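Side-chain contacts in cytidylate kinase-like family protein (Eubacterium ventriosum, PDB 3FDI), which is of unknown function but belongs to the cytidylate kinase-like family of P-loop NTPases and may therefore act as a nucleotide-dependent phosphotransferase: residues F57-M62 with F89-A94; F64-V69 with I82-F87; D128-R133 with N147-M152. All coordinates share one frame; numbering follows the deposited sequence.

Contact 1: F57-M62 with F89-A94; sequences FDEKPM and FIRKKA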
ATOM      1  N   PHE B  57      -5.690  27.435   5.361  1.00 67.19           N
ATOM      2  CA  PHE B  57      -5.326  27.810   4.004  1.00 66.42           C
ATOM      3  C   PHE B  57      -5.650  26.622   3.082  1.00 65.91           C
ATOM      4  O   PHE B  57      -5.133  26.525   1.957  1.00 64.77           O
ATOM      5  CB  PHE B  57      -3.825  28.157   3.923  1.00 66.50           C
ATOM      6  CG  PHE B  57      -3.434  29.392   4.691  1.00 66.01           C
ATOM      7  CD1 PHE B  57      -3.064  30.564   4.022  1.00 66.80           C
ATOM      8  CD2 PHE B  57      -3.427  29.392   6.083  1.00 66.72           C
ATOM      9  CE1 PHE B  57      -2.701  31.725   4.738  1.00 66.04           C
ATOM     10  CE2 PHE B  57      -3.069  30.544   6.806  1.00 66.77           C
ATOM     11  CZ  PHE B  57      -2.699  31.703   6.132  1.00 66.22           C
ATOM     12  N   ASP B  58      -6.499  25.720   3.595  1.00 65.36           N
ATOM     13  CA  ASP B  58      -6.836  24.439   2.954  1.00 65.12           C
ATOM     14  C   ASP B  58      -5.618  23.608   2.509  1.00 64.17           C
ATOM     15  O   ASP B  58      -5.676  22.828   1.541  1.00 64.60           O
ATOM     16  CB  ASP B  58      -7.835  24.670   1.833  1.00 65.21           C
ATOM     17  CG  ASP B  58      -9.124  25.279   2.346  1.00 67.14           C
ATOM     18  OD1 ASP B  58      -9.363  25.225   3.585  1.00 68.78           O
ATOM     19  OD2 ASP B  58      -9.886  25.829   1.515  1.00 70.34           O
ATOM     20  N   GLU B  59      -4.524  23.783   3.250  1.00 62.89           N
ATOM     21  CA  GLU B  59      -3.333  22.978   3.094  1.00 62.05           C
ATOM     22  C   GLU B  59      -3.537  21.709   3.952  1.00 60.45           C
ATOM     23  O   GLU B  59      -3.702  21.779   5.192  1.00 59.66           O
ATOM     24  CB  GLU B  59      -2.097  23.801   3.485  1.00 62.90           C
ATOM     25  CG  GLU B  59      -1.835  24.932   2.445  1.00 65.30           C
ATOM     26  CD  GLU B  59      -0.787  25.963   2.868  1.00 68.38           C
ATOM     27  OE1 GLU B  59       0.195  25.578   3.540  1.00 69.70           O
ATOM     28  OE2 GLU B  59      -0.951  27.158   2.494  1.00 69.53           O
ATOM     29  N   LYS B  60      -3.572  20.567   3.259  1.00 58.35           N
ATOM     30  CA  LYS B  60      -3.982  19.261   3.832  1.00 57.09           C
ATOM     31  C   LYS B  60      -3.277  18.854   5.151  1.00 54.59           C
ATOM     32  O   LYS B  60      -3.932  18.397   6.080  1.00 53.80           O
ATOM     33  CB  LYS B  60      -3.847  18.138   2.754  1.00 57.72           C
ATOM     34  CG  LYS B  60      -4.806  18.313   1.515  1.00 59.26           C
ATOM     35  CD  LYS B  60      -4.958  17.010   0.677  1.00 62.31           C
ATOM     36  CE  LYS B  60      -6.367  16.896  -0.025  1.00 64.03           C
ATOM     37  NZ  LYS B  60      -6.626  17.855  -1.148  1.00 66.22           N
ATOM     38  N   PRO B  61      -1.948  19.021   5.238  1.00 52.72           N
ATOM     39  CA  PRO B  61      -1.238  18.588   6.452  1.00 51.70           C
ATOM     40  C   PRO B  61      -1.636  19.390   7.670  1.00 50.97           C
ATOM     41  O   PRO B  61      -1.659  18.864   8.797  1.00 51.49           O
ATOM     42  CB  PRO B  61       0.258  18.837   6.117  1.00 51.64           C
ATOM     43  CG  PRO B  61       0.352  18.985   4.670  1.00 51.62           C
ATOM     44  CD  PRO B  61      -1.014  19.458   4.180  1.00 53.14           C
HETATM   45  N   MSE B  62      -1.961  20.656   7.446  1.00 49.86           N
HETATM   46  CA  MSE B  62      -2.345  21.527   8.532  1.00 49.08           C
HETATM   47  C   MSE B  62      -3.760  21.250   9.000  1.00 47.94           C
HETATM   48  O   MSE B  62      -3.986  21.105  10.203  1.00 45.98           O
HETATM   49  CB  MSE B  62      -2.174  22.989   8.142  1.00 49.45           C
HETATM   50  CG  MSE B  62      -0.700  23.426   8.024  1.00 51.05           C
HETATM   51 SE   MSE B  62      -0.681  25.400   7.927  1.00 56.69          SE
HETATM   52  CE  MSE B  62      -2.251  25.711   9.005  1.00 50.42           C
ATOM     53  N   PHE B  89       6.003  27.888   9.294  1.00 36.07           N
ATOM     54  CA  PHE B  89       7.298  28.509   8.957  1.00 35.59           C
ATOM     55  C   PHE B  89       7.571  28.390   7.484  1.00 36.10           C
ATOM     56  O   PHE B  89       7.939  29.346   6.844  1.00 37.33           O
ATOM     57  CB  PHE B  89       8.464  27.886   9.751  1.00 36.43           C
ATOM     58  CG  PHE B  89       9.838  28.441   9.405  1.00 32.73           C
ATOM     59  CD1 PHE B  89      10.411  29.444  10.163  1.00 37.68           C
ATOM     60  CD2 PHE B  89      10.568  27.907   8.374  1.00 34.04           C
ATOM     61  CE1 PHE B  89      11.687  29.957   9.839  1.00 36.92           C
ATOM     62  CE2 PHE B  89      11.820  28.396   8.050  1.00 36.25           C
ATOM     63  CZ  PHE B  89      12.372  29.416   8.764  1.00 36.62           C
ATOM     64  N   ILE B  90       7.410  27.193   6.960  1.00 36.42           N
ATOM     65  CA  ILE B  90       7.734  26.880   5.598  1.00 35.61           C
ATOM     66  C   ILE B  90       6.817  27.594   4.643  1.00 36.09           C
ATOM     67  O   ILE B  90       7.265  28.117   3.629  1.00 34.90           O
ATOM     68  CB  ILE B  90       7.638  25.377   5.394  1.00 35.40           C
ATOM     69  CG1 ILE B  90       8.832  24.716   6.100  1.00 37.48           C
ATOM     70  CG2 ILE B  90       7.683  24.997   3.936  1.00 32.91           C
ATOM     71  CD1 ILE B  90       8.864  23.164   5.976  1.00 39.31           C
ATOM     72  N   ARG B  91       5.533  27.610   4.993  1.00 37.19           N
ATOM     73  CA  ARG B  91       4.513  28.242   4.195  1.00 38.32           C
ATOM     74  C   ARG B  91       4.725  29.769   4.162  1.00 39.22           C
ATOM     75  O   ARG B  91       4.651  30.376   3.111  1.00 39.82           O
ATOM     76  CB  ARG B  91       3.139  27.879   4.770  1.00 38.96           C
ATOM     77  CG  ARG B  91       1.919  28.372   3.970  1.00 40.17           C
ATOM     78  CD  ARG B  91       0.635  28.472   4.834  1.00 40.69           C
ATOM     79  NE  ARG B  91       0.826  29.425   5.924  1.00 40.54           N
ATOM     80  CZ  ARG B  91       0.690  30.747   5.838  1.00 42.11           C
ATOM     81  NH1 ARG B  91       0.326  31.357   4.701  1.00 44.94           N
ATOM     82  NH2 ARG B  91       0.960  31.479   6.902  1.00 42.60           N
ATOM     83  N   LYS B  92       4.986  30.375   5.309  1.00 40.22           N
ATOM     84  CA  LYS B  92       5.232  31.817   5.379  1.00 41.77           C
ATOM     85  C   LYS B  92       6.472  32.218   4.607  1.00 41.78           C
ATOM     86  O   LYS B  92       6.433  33.183   3.864  1.00 41.89           O
ATOM     87  CB  LYS B  92       5.371  32.306   6.829  1.00 41.48           C
ATOM     88  CG  LYS B  92       4.047  32.484   7.542  1.00 43.58           C
ATOM     89  CD  LYS B  92       4.235  33.038   8.979  1.00 47.11           C
ATOM     90  CE  LYS B  92       2.885  33.181   9.727  1.00 49.55           C
ATOM     91  NZ  LYS B  92       2.945  33.984  11.001  1.00 50.85           N
ATOM     92  N   LYS B  93       7.573  31.498   4.811  1.00 41.85           N
ATOM     93  CA  LYS B  93       8.799  31.814   4.107  1.00 42.51           C
ATOM     94  C   LYS B  93       8.579  31.683   2.598  1.00 42.81           C
ATOM     95  O   LYS B  93       9.037  32.539   1.828  1.00 43.34           O
ATOM     96  CB  LYS B  93       9.971  30.941   4.566  1.00 42.76           C
ATOM     97  CG  LYS B  93      10.485  31.225   5.972  1.00 43.67           C
ATOM     98  CD  LYS B  93      11.029  32.653   6.124  1.00 46.18           C
ATOM     99  CE  LYS B  93      12.068  32.736   7.231  1.00 46.93           C
ATOM    100  NZ  LYS B  93      12.527  34.114   7.583  1.00 47.35           N
ATOM    101  N   ALA B  94       7.892  30.631   2.161  1.00 42.50           N
ATOM    102  CA  ALA B  94       7.606  30.503   0.734  1.00 42.59           C
ATOM    103  C   ALA B  94       6.654  31.554   0.158  1.00 42.57           C
ATOM    104  O   ALA B  94       6.913  32.073  -0.924  1.00 42.54           O
ATOM    105  CB  ALA B  94       7.071  29.120   0.402  1.00 42.29           C
TER
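The guanidinium of R91 lies flat over one face of the F57 ring, with R91 CZ 3.8 Å from the ring centroid and the two planes tilted by 27°. This is a cation-pi stack, and it is displaced toward the rim: R91 NH1 sits above the CE1–CZ side of the ring, while R91 NH2 comes nearest to F57 CZ, at 3.7 Å. R91 CD lies over the same ring face, 4.3 Å from the centroid, and adds a CH-pi contact. Two torsions put the arginine there. With CG anti to the backbone N (chi1 -175°), the chain leaves helix 81-95 toward residues 57-62, and a bend at chi3 (61°) then swings the guanidinium over the phenylalanine. The two side chains cross at about a right angle.

Strand 34-35 precedes these segments and strand 101-104 follows them in the parallel sheet, whose 2-3-1-4-5 strand order matches that of nucleoside monophosphate kinases. The contact joins the approach to helix 60-66, since F57 and E59 precede the helix proper, with helix 81-95, in the part of the chain that in such kinases includes the monophosphate-binding region.

E59, at the N-cap position of helix 60-66, approaches the arginine further back. Its carboxylate sits against the methylenes, with E59 OE2 3.1 Å from R91 CD and E59 OE1 close to both R91 CD and R91 CG. E59 OE2 stays 4.5 Å from R91 NE, beyond a salt bridge. The opposite charges probably still attract. The polar end of R91 is held instead by N88, one turn back on the same helix, whose OD1 accepts a hydrogen bond from R91 NH2, and by E96, just past the helix's C-terminal end, which forms a salt bridge with R91 NH1; both are likely to limit rotation of the group above the phenylalanine.

Contact 2: F64-V69 with I82-F87; sequences FAFIPV and IAIRQF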
ATOM      1  N   PHE B  64      -5.366  18.535   8.621  1.00 46.15           N
ATOM      2  CA  PHE B  64      -5.241  17.221   9.261  1.00 46.12           C
ATOM      3  C   PHE B  64      -4.665  17.294  10.694  1.00 45.05           C
ATOM      4  O   PHE B  64      -5.235  16.730  11.652  1.00 44.38           O
ATOM      5  CB  PHE B  64      -4.376  16.321   8.367  1.00 46.79           C
ATOM      6  CG  PHE B  64      -4.318  14.912   8.827  1.00 47.85           C
ATOM      7  CD1 PHE B  64      -5.408  14.045   8.615  1.00 50.38           C
ATOM      8  CD2 PHE B  64      -3.201  14.434   9.478  1.00 48.69           C
ATOM      9  CE1 PHE B  64      -5.378  12.718   9.065  1.00 49.12           C
ATOM     10  CE2 PHE B  64      -3.166  13.115   9.918  1.00 48.43           C
ATOM     11  CZ  PHE B  64      -4.259  12.254   9.712  1.00 47.73           C
ATOM     12  N   ALA B  65      -3.543  18.004  10.823  1.00 44.36           N
ATOM     13  CA  ALA B  65      -2.958  18.313  12.141  1.00 43.52           C
ATOM     14  C   ALA B  65      -3.995  18.919  13.096  1.00 42.73           C
ATOM     15  O   ALA B  65      -4.017  18.614  14.282  1.00 41.87           O
ATOM     16  CB  ALA B  65      -1.753  19.245  11.986  1.00 43.20           C
ATOM     17  N   PHE B  66      -4.882  19.759  12.589  1.00 42.49           N
ATOM     18  CA  PHE B  66      -5.833  20.430  13.498  1.00 42.61           C
ATOM     19  C   PHE B  66      -6.934  19.529  14.020  1.00 42.58           C
ATOM     20  O   PHE B  66      -7.543  19.847  15.038  1.00 42.68           O
ATOM     21  CB  PHE B  66      -6.439  21.688  12.852  1.00 42.54           C
ATOM     22  CG  PHE B  66      -5.496  22.849  12.806  1.00 41.41           C
ATOM     23  CD1 PHE B  66      -5.008  23.416  13.989  1.00 42.84           C
ATOM     24  CD2 PHE B  66      -5.100  23.386  11.584  1.00 42.57           C
ATOM     25  CE1 PHE B  66      -4.123  24.523  13.958  1.00 42.35           C
ATOM     26  CE2 PHE B  66      -4.221  24.468  11.520  1.00 41.50           C
ATOM     27  CZ  PHE B  66      -3.727  25.042  12.715  1.00 43.34           C
ATOM     28  N   ILE B  67      -7.198  18.416  13.340  1.00 43.08           N
ATOM     29  CA  ILE B  67      -8.351  17.597  13.697  1.00 43.43           C
ATOM     30  C   ILE B  67      -8.168  17.154  15.138  1.00 44.13           C
ATOM     31  O   ILE B  67      -7.099  16.653  15.482  1.00 43.98           O
ATOM     32  CB  ILE B  67      -8.520  16.351  12.792  1.00 43.91           C
ATOM     33  CG1 ILE B  67      -8.655  16.746  11.317  1.00 42.95           C
ATOM     34  CG2 ILE B  67      -9.726  15.527  13.280  1.00 42.88           C
ATOM     35  CD1 ILE B  67      -8.449  15.588  10.340  1.00 43.88           C
ATOM     36  N   PRO B  68      -9.197  17.365  15.986  1.00 45.17           N
ATOM     37  CA  PRO B  68      -9.135  16.995  17.406  1.00 46.15           C
ATOM     38  C   PRO B  68      -9.160  15.483  17.684  1.00 46.78           C
ATOM     39  O   PRO B  68      -9.626  14.695  16.854  1.00 47.07           O
ATOM     40  CB  PRO B  68     -10.404  17.639  17.991  1.00 46.02           C
ATOM     41  CG  PRO B  68     -11.386  17.596  16.848  1.00 45.55           C
ATOM     42  CD  PRO B  68     -10.526  17.920  15.639  1.00 45.38           C
ATOM     43  N   VAL B  69      -8.696  15.121  18.880  1.00 47.31           N
ATOM     44  CA  VAL B  69      -8.597  13.733  19.326  1.00 47.67           C
ATOM     45  C   VAL B  69      -8.777  13.595  20.833  1.00 47.19           C
ATOM     46  O   VAL B  69      -9.510  12.728  21.290  1.00 48.01           O
ATOM     47  CB  VAL B  69      -7.235  13.184  18.943  1.00 47.48           C
ATOM     48  CG1 VAL B  69      -6.840  12.075  19.890  1.00 49.21           C
ATOM     49  CG2 VAL B  69      -7.278  12.719  17.528  1.00 47.07           C
ATOM     50  N   ILE B  82       4.176  20.961  17.151  1.00 48.67           N
ATOM     51  CA  ILE B  82       5.464  21.249  16.546  1.00 47.48           C
ATOM     52  C   ILE B  82       5.332  21.234  15.028  1.00 45.57           C
ATOM     53  O   ILE B  82       5.901  22.086  14.352  1.00 45.50           O
ATOM     54  CB  ILE B  82       6.560  20.227  16.957  1.00 47.53           C
ATOM     55  CG1 ILE B  82       6.947  20.423  18.419  1.00 48.62           C
ATOM     56  CG2 ILE B  82       7.792  20.412  16.118  1.00 47.10           C
ATOM     57  CD1 ILE B  82       7.928  19.375  18.916  1.00 49.75           C
ATOM     58  N   ALA B  83       4.596  20.246  14.515  1.00 43.21           N
ATOM     59  CA  ALA B  83       4.471  20.017  13.103  1.00 40.95           C
ATOM     60  C   ALA B  83       3.819  21.214  12.443  1.00 39.78           C
ATOM     61  O   ALA B  83       4.299  21.691  11.427  1.00 38.40           O
ATOM     62  CB  ALA B  83       3.676  18.730  12.831  1.00 41.20           C
ATOM     63  N   ILE B  84       2.735  21.710  13.043  1.00 38.45           N
ATOM     64  CA  ILE B  84       2.052  22.898  12.566  1.00 37.67           C
ATOM     65  C   ILE B  84       2.952  24.129  12.465  1.00 37.09           C
ATOM     66  O   ILE B  84       2.869  24.933  11.521  1.00 36.76           O
ATOM     67  CB  ILE B  84       0.852  23.260  13.457  1.00 37.43           C
ATOM     68  CG1 ILE B  84      -0.328  22.316  13.214  1.00 36.87           C
ATOM     69  CG2 ILE B  84       0.394  24.664  13.173  1.00 36.71           C
ATOM     70  CD1 ILE B  84      -1.429  22.499  14.329  1.00 36.07           C
ATOM     71  N   ARG B  85       3.788  24.302  13.468  1.00 37.03           N
ATOM     72  CA  ARG B  85       4.628  25.467  13.500  1.00 36.86           C
ATOM     73  C   ARG B  85       5.654  25.388  12.397  1.00 35.81           C
ATOM     74  O   ARG B  85       5.964  26.403  11.772  1.00 35.81           O
ATOM     75  CB  ARG B  85       5.303  25.610  14.853  1.00 37.54           C
ATOM     76  CG  ARG B  85       4.348  25.658  16.014  1.00 39.93           C
ATOM     77  CD  ARG B  85       5.040  26.060  17.308  1.00 41.07           C
ATOM     78  NE  ARG B  85       4.061  26.384  18.344  1.00 44.91           N
ATOM     79  CZ  ARG B  85       4.193  27.353  19.265  1.00 49.13           C
ATOM     80  NH1 ARG B  85       5.261  28.141  19.285  1.00 50.99           N
ATOM     81  NH2 ARG B  85       3.230  27.568  20.168  1.00 50.15           N
ATOM     82  N   GLN B  86       6.158  24.184  12.141  1.00 33.82           N
ATOM     83  CA  GLN B  86       7.147  24.024  11.133  1.00 33.68           C
ATOM     84  C   GLN B  86       6.521  24.187   9.770  1.00 33.90           C
ATOM     85  O   GLN B  86       7.142  24.733   8.861  1.00 33.10           O
ATOM     86  CB  GLN B  86       7.784  22.666  11.235  1.00 33.97           C
ATOM     87  CG  GLN B  86       8.387  22.416  12.573  1.00 35.80           C
ATOM     88  CD  GLN B  86       9.307  21.245  12.592  1.00 34.87           C
ATOM     89  OE1 GLN B  86       9.079  20.249  11.933  1.00 35.78           O
ATOM     90  NE2 GLN B  86      10.350  21.346  13.392  1.00 35.80           N
ATOM     91  N   PHE B  87       5.306  23.654   9.595  1.00 34.33           N
ATOM     92  CA  PHE B  87       4.599  23.782   8.309  1.00 35.03           C
ATOM     93  C   PHE B  87       4.363  25.258   8.050  1.00 34.57           C
ATOM     94  O   PHE B  87       4.656  25.769   6.973  1.00 34.56           O
ATOM     95  CB  PHE B  87       3.240  23.071   8.296  1.00 35.23           C
ATOM     96  CG  PHE B  87       3.307  21.584   8.438  1.00 35.93           C
ATOM     97  CD1 PHE B  87       4.445  20.858   8.068  1.00 38.54           C
ATOM     98  CD2 PHE B  87       2.209  20.894   8.910  1.00 36.51           C
ATOM     99  CE1 PHE B  87       4.491  19.491   8.207  1.00 38.10           C
ATOM    100  CE2 PHE B  87       2.250  19.533   9.059  1.00 38.45           C
ATOM    101  CZ  PHE B  87       3.396  18.819   8.683  1.00 38.85           C
TER
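I84 reaches from helix 81-95 to A65 and F66 of residues 64-69, and the contact is wholly apolar. At CB the isoleucine divides. The CG2 branch, anti to the backbone N, only brushes the aromatic ring, at 4.2 Å from F66 CZ. The CG1 branch lies beside the backbone N (chi1 -75°) and packs on the methyl of A65, with I84 CG1 3.6 Å from A65 CB. Beyond it the chain stays extended and carries CD1 over one face of F66. This terminal methyl is 3.8 Å from the ring centroid, a CH-pi contact. It is shifted toward F66 CE1, which lies 3.4 Å from I84 CD1. An alanine here would lack both branches and is likely to leave the F66 face without its methyl partner and a gap beside A65. E55 touches both I84 and F66, and Y163 of helix 142-163 packs on A65. On the 64-69 side, the backbone oxygens of F64 and I67 accept hydrogen bonds from K151 NZ of the second subunit. The result is a small helix-to-helix packing patch near the surface, in the helical insertion between strands 34-35 and 101-104 of a P-loop kinase-like fold.

Contact 3: D128-R133 with N147-M152; sequences DTKTKR and NMMKKM
M149, a selenomethionine in this crystal, inserts its side chain from helix 142-163 against K130 and T131 of helix 127-138, whose backbones come closest at T131 and M149, with their CA atoms 8.0 Å apart.

Nonpolar packing makes up the direct contact. The selenium rests on the helix backbone, with M149 SE 3.9 Å from T131 CA and equally far from T131 N, and the threonine meets it from its methyl branch, T131 CG2 lying 4.0 Å from M149 SE. The chain then bends at chi3 (51°), which turns the terminal methyl from the threonine toward the lysine. There M149 CE lies 3.8 Å from K130 CE and 3.9 Å from K130 CB, so it nestles against the aliphatic part of the lysine at two places. K130 is itself bent, at chi3 (-79°), and this brings its CE round to the methyl. The selenomethionine crosses both neighbours at a slant, and all three residues are buried.

Charged and polar interactions lie at the margins, with residues outside the two helices. K130 NZ forms a salt bridge with E14, which probably keeps the lysine ammonium oriented while its methylenes serve the apolar contact. R133 NE donates a hydrogen bond to the carbonyl oxygen of G16, and F15, between E14 and G16 in sequence, packs on M149 and M152.

Contacts between subunits form a third group. N147 packs on I67 of the second subunit, M148 on its P68 and M152 on its V69.

E14, F15 and G16 belong to the glycine-rich loop after strand 8-13, the position of the phosphate-binding P-loop in this clan. The helix pair that touches this loop, following strand 118-125, is consistent with the helices flanking the lid of nucleoside monophosphate kinases.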
ATOM      1  N   ASP B 128      24.079  -1.379  -1.937  1.00 47.73           N
ATOM      2  CA  ASP B 128      25.545  -1.273  -1.752  1.00 47.79           C
ATOM      3  C   ASP B 128      25.999   0.169  -1.503  1.00 46.55           C
ATOM      4  O   ASP B 128      26.648   0.465  -0.495  1.00 44.72           O
ATOM      5  CB  ASP B 128      26.313  -1.777  -2.979  1.00 48.74           C
ATOM      6  CG  ASP B 128      26.005  -3.219  -3.329  1.00 51.93           C
ATOM      7  OD1 ASP B 128      25.222  -3.873  -2.600  1.00 55.30           O
ATOM      8  OD2 ASP B 128      26.572  -3.699  -4.344  1.00 57.16           O
ATOM      9  N   THR B 129      25.616   1.056  -2.432  1.00 45.23           N
ATOM     10  CA  THR B 129      26.021   2.456  -2.381  1.00 44.38           C
ATOM     11  C   THR B 129      25.622   3.113  -1.064  1.00 43.85           C
ATOM     12  O   THR B 129      26.474   3.707  -0.394  1.00 43.63           O
ATOM     13  CB  THR B 129      25.431   3.222  -3.560  1.00 44.64           C
ATOM     14  OG1 THR B 129      25.838   2.570  -4.772  1.00 46.19           O
ATOM     15  CG2 THR B 129      25.905   4.672  -3.590  1.00 43.12           C
ATOM     16  N   LYS B 130      24.338   2.985  -0.696  1.00 42.89           N
ATOM     17  CA  LYS B 130      23.818   3.476   0.591  1.00 42.00           C
ATOM     18  C   LYS B 130      24.501   2.835   1.811  1.00 41.62           C
ATOM     19  O   LYS B 130      24.880   3.535   2.747  1.00 40.90           O
ATOM     20  CB  LYS B 130      22.289   3.258   0.729  1.00 41.18           C
ATOM     21  CG  LYS B 130      21.419   3.995  -0.270  1.00 40.28           C
ATOM     22  CD  LYS B 130      19.932   3.939   0.047  1.00 34.46           C
ATOM     23  CE  LYS B 130      19.298   2.626  -0.347  1.00 36.23           C
ATOM     24  NZ  LYS B 130      17.768   2.635  -0.227  1.00 35.81           N
ATOM     25  N   THR B 131      24.641   1.514   1.820  1.00 42.50           N
ATOM     26  CA  THR B 131      25.218   0.859   2.987  1.00 42.65           C
ATOM     27  C   THR B 131      26.648   1.313   3.154  1.00 42.88           C
ATOM     28  O   THR B 131      27.143   1.482   4.274  1.00 42.70           O
ATOM     29  CB  THR B 131      25.127  -0.709   2.998  1.00 43.05           C
ATOM     30  OG1 THR B 131      26.381  -1.296   2.617  1.00 46.29           O
ATOM     31  CG2 THR B 131      24.015  -1.237   2.160  1.00 39.21           C
ATOM     32  N   LYS B 132      27.323   1.539   2.040  1.00 43.48           N
ATOM     33  CA  LYS B 132      28.708   1.963   2.129  1.00 43.72           C
ATOM     34  C   LYS B 132      28.683   3.357   2.734  1.00 43.66           C
ATOM     35  O   LYS B 132      29.370   3.613   3.722  1.00 43.73           O
ATOM     36  CB  LYS B 132      29.435   1.902   0.767  1.00 44.13           C
ATOM     37  CG  LYS B 132      30.502   0.750   0.646  1.00 45.89           C
ATOM     38  CD  LYS B 132      30.771   0.299  -0.799  1.00 48.19           C
ATOM     39  CE  LYS B 132      29.499  -0.276  -1.465  1.00 49.58           C
ATOM     40  NZ  LYS B 132      29.748  -0.922  -2.780  1.00 51.38           N
ATOM     41  N   ARG B 133      27.837   4.244   2.210  1.00 43.52           N
ATOM     42  CA  ARG B 133      27.843   5.635   2.699  1.00 43.51           C
ATOM     43  C   ARG B 133      27.504   5.704   4.183  1.00 43.22           C
ATOM     44  O   ARG B 133      28.135   6.461   4.912  1.00 42.73           O
ATOM     45  CB  ARG B 133      26.926   6.566   1.876  1.00 43.52           C
ATOM     46  CG  ARG B 133      26.554   7.886   2.607  1.00 44.64           C
ATOM     47  CD  ARG B 133      26.053   8.992   1.695  1.00 46.77           C
ATOM     48  NE  ARG B 133      25.798   8.499   0.353  1.00 50.23           N
ATOM     49  CZ  ARG B 133      26.449   8.874  -0.744  1.00 53.12           C
ATOM     50  NH1 ARG B 133      26.114   8.314  -1.901  1.00 54.09           N
ATOM     51  NH2 ARG B 133      27.408   9.812  -0.706  1.00 54.92           N
ATOM     52  N   ASN B 147      19.948  -2.009   9.074  1.00 45.02           N
ATOM     53  CA  ASN B 147      18.885  -1.819  10.041  1.00 44.59           C
ATOM     54  C   ASN B 147      18.572  -0.366  10.199  1.00 44.36           C
ATOM     55  O   ASN B 147      17.435   0.006  10.178  1.00 44.73           O
ATOM     56  CB  ASN B 147      19.291  -2.401  11.392  1.00 44.15           C
ATOM     57  CG  ASN B 147      19.200  -3.903  11.412  1.00 44.77           C
ATOM     58  OD1 ASN B 147      18.561  -4.503  10.554  1.00 46.24           O
ATOM     59  ND2 ASN B 147      19.822  -4.524  12.397  1.00 46.73           N
HETATM   60  N   MSE B 148      19.585   0.466  10.362  1.00 44.61           N
HETATM   61  CA  MSE B 148      19.346   1.907  10.382  1.00 44.95           C
HETATM   62  C   MSE B 148      18.587   2.392   9.151  1.00 43.16           C
HETATM   63  O   MSE B 148      17.674   3.204   9.253  1.00 43.95           O
HETATM   64  CB  MSE B 148      20.662   2.641  10.468  1.00 45.40           C
HETATM   65  CG  MSE B 148      21.073   2.885  11.867  1.00 49.49           C
HETATM   66 SE   MSE B 148      22.800   3.670  11.737  0.80 57.45          SE
HETATM   67  CE  MSE B 148      23.771   1.990  11.526  1.00 55.48           C
HETATM   68  N   MSE B 149      18.962   1.894   7.991  1.00 41.64           N
HETATM   69  CA  MSE B 149      18.366   2.375   6.758  1.00 41.55           C
HETATM   70  C   MSE B 149      16.868   2.061   6.794  1.00 41.37           C
HETATM   71  O   MSE B 149      16.054   2.937   6.586  1.00 41.00           O
HETATM   72  CB  MSE B 149      19.044   1.759   5.519  1.00 41.23           C
HETATM   73  CG  MSE B 149      20.414   2.369   5.183  1.00 41.19           C
HETATM   74 SE   MSE B 149      21.501   1.137   4.160  0.80 42.21          SE
HETATM   75  CE  MSE B 149      20.197   0.755   2.828  1.00 36.08           C
ATOM     76  N   LYS B 150      16.522   0.827   7.151  1.00 41.21           N
ATOM     77  CA  LYS B 150      15.120   0.412   7.209  1.00 41.28           C
ATOM     78  C   LYS B 150      14.310   1.156   8.295  1.00 40.55           C
ATOM     79  O   LYS B 150      13.115   1.394   8.141  1.00 40.29           O
ATOM     80  CB  LYS B 150      15.061  -1.108   7.387  1.00 42.11           C
ATOM     81  CG  LYS B 150      13.807  -1.700   8.022  1.00 44.64           C
ATOM     82  CD  LYS B 150      14.142  -3.129   8.420  1.00 47.85           C
ATOM     83  CE  LYS B 150      12.940  -3.838   8.999  1.00 50.66           C
ATOM     84  NZ  LYS B 150      13.310  -5.145   9.613  1.00 50.61           N
ATOM     85  N   LYS B 151      14.948   1.538   9.382  1.00 39.50           N
ATOM     86  CA  LYS B 151      14.222   2.211  10.449  1.00 39.65           C
ATOM     87  C   LYS B 151      13.890   3.656  10.103  1.00 39.09           C
ATOM     88  O   LYS B 151      12.771   4.119  10.284  1.00 39.74           O
ATOM     89  CB  LYS B 151      15.029   2.181  11.742  1.00 39.70           C
ATOM     90  CG  LYS B 151      14.230   2.661  12.932  1.00 39.38           C
ATOM     91  CD  LYS B 151      14.415   1.736  14.061  1.00 40.84           C
ATOM     92  CE  LYS B 151      13.592   2.107  15.286  1.00 40.73           C
ATOM     93  NZ  LYS B 151      14.161   1.414  16.526  1.00 37.79           N
HETATM   94  N   MSE B 152      14.880   4.342   9.580  1.00 38.72           N
HETATM   95  CA  MSE B 152      14.754   5.722   9.225  1.00 38.63           C
HETATM   96  C   MSE B 152      13.803   5.895   8.076  1.00 38.92           C
HETATM   97  O   MSE B 152      12.951   6.791   8.114  1.00 39.43           O
HETATM   98  CB  MSE B 152      16.105   6.249   8.821  1.00 38.61           C
HETATM   99  CG  MSE B 152      17.110   6.283   9.934  1.00 39.23           C
HETATM  100 SE   MSE B 152      16.640   7.496  11.365  0.70 41.63          SE
HETATM  101  CE  MSE B 152      16.041   9.063  10.377  1.00 36.24           C
TER

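Contact 1 joins the approach and N-cap of helix 60-66 to helix 81-95, and contact 2 ties later residues of the first helix to an earlier turn of the second; along the chain it is nested inside the loop that contact 1 closes. They touch where F87 packs on P61 and M62. Contact 3 joins a different pair, helices 127-138 and 142-163, with its centre about 30 Å from that of contact 2. It is the buried one; contact 1 is partly buried and contact 2 lies at the surface. Their chemistry differs accordingly: a charged group stacked on an exposed aromatic, an isoleucine packed on an alanine methyl and an aromatic face, and a buried selenomethionine beside a lysine. Contacts 2 and 3 both border the second subunit.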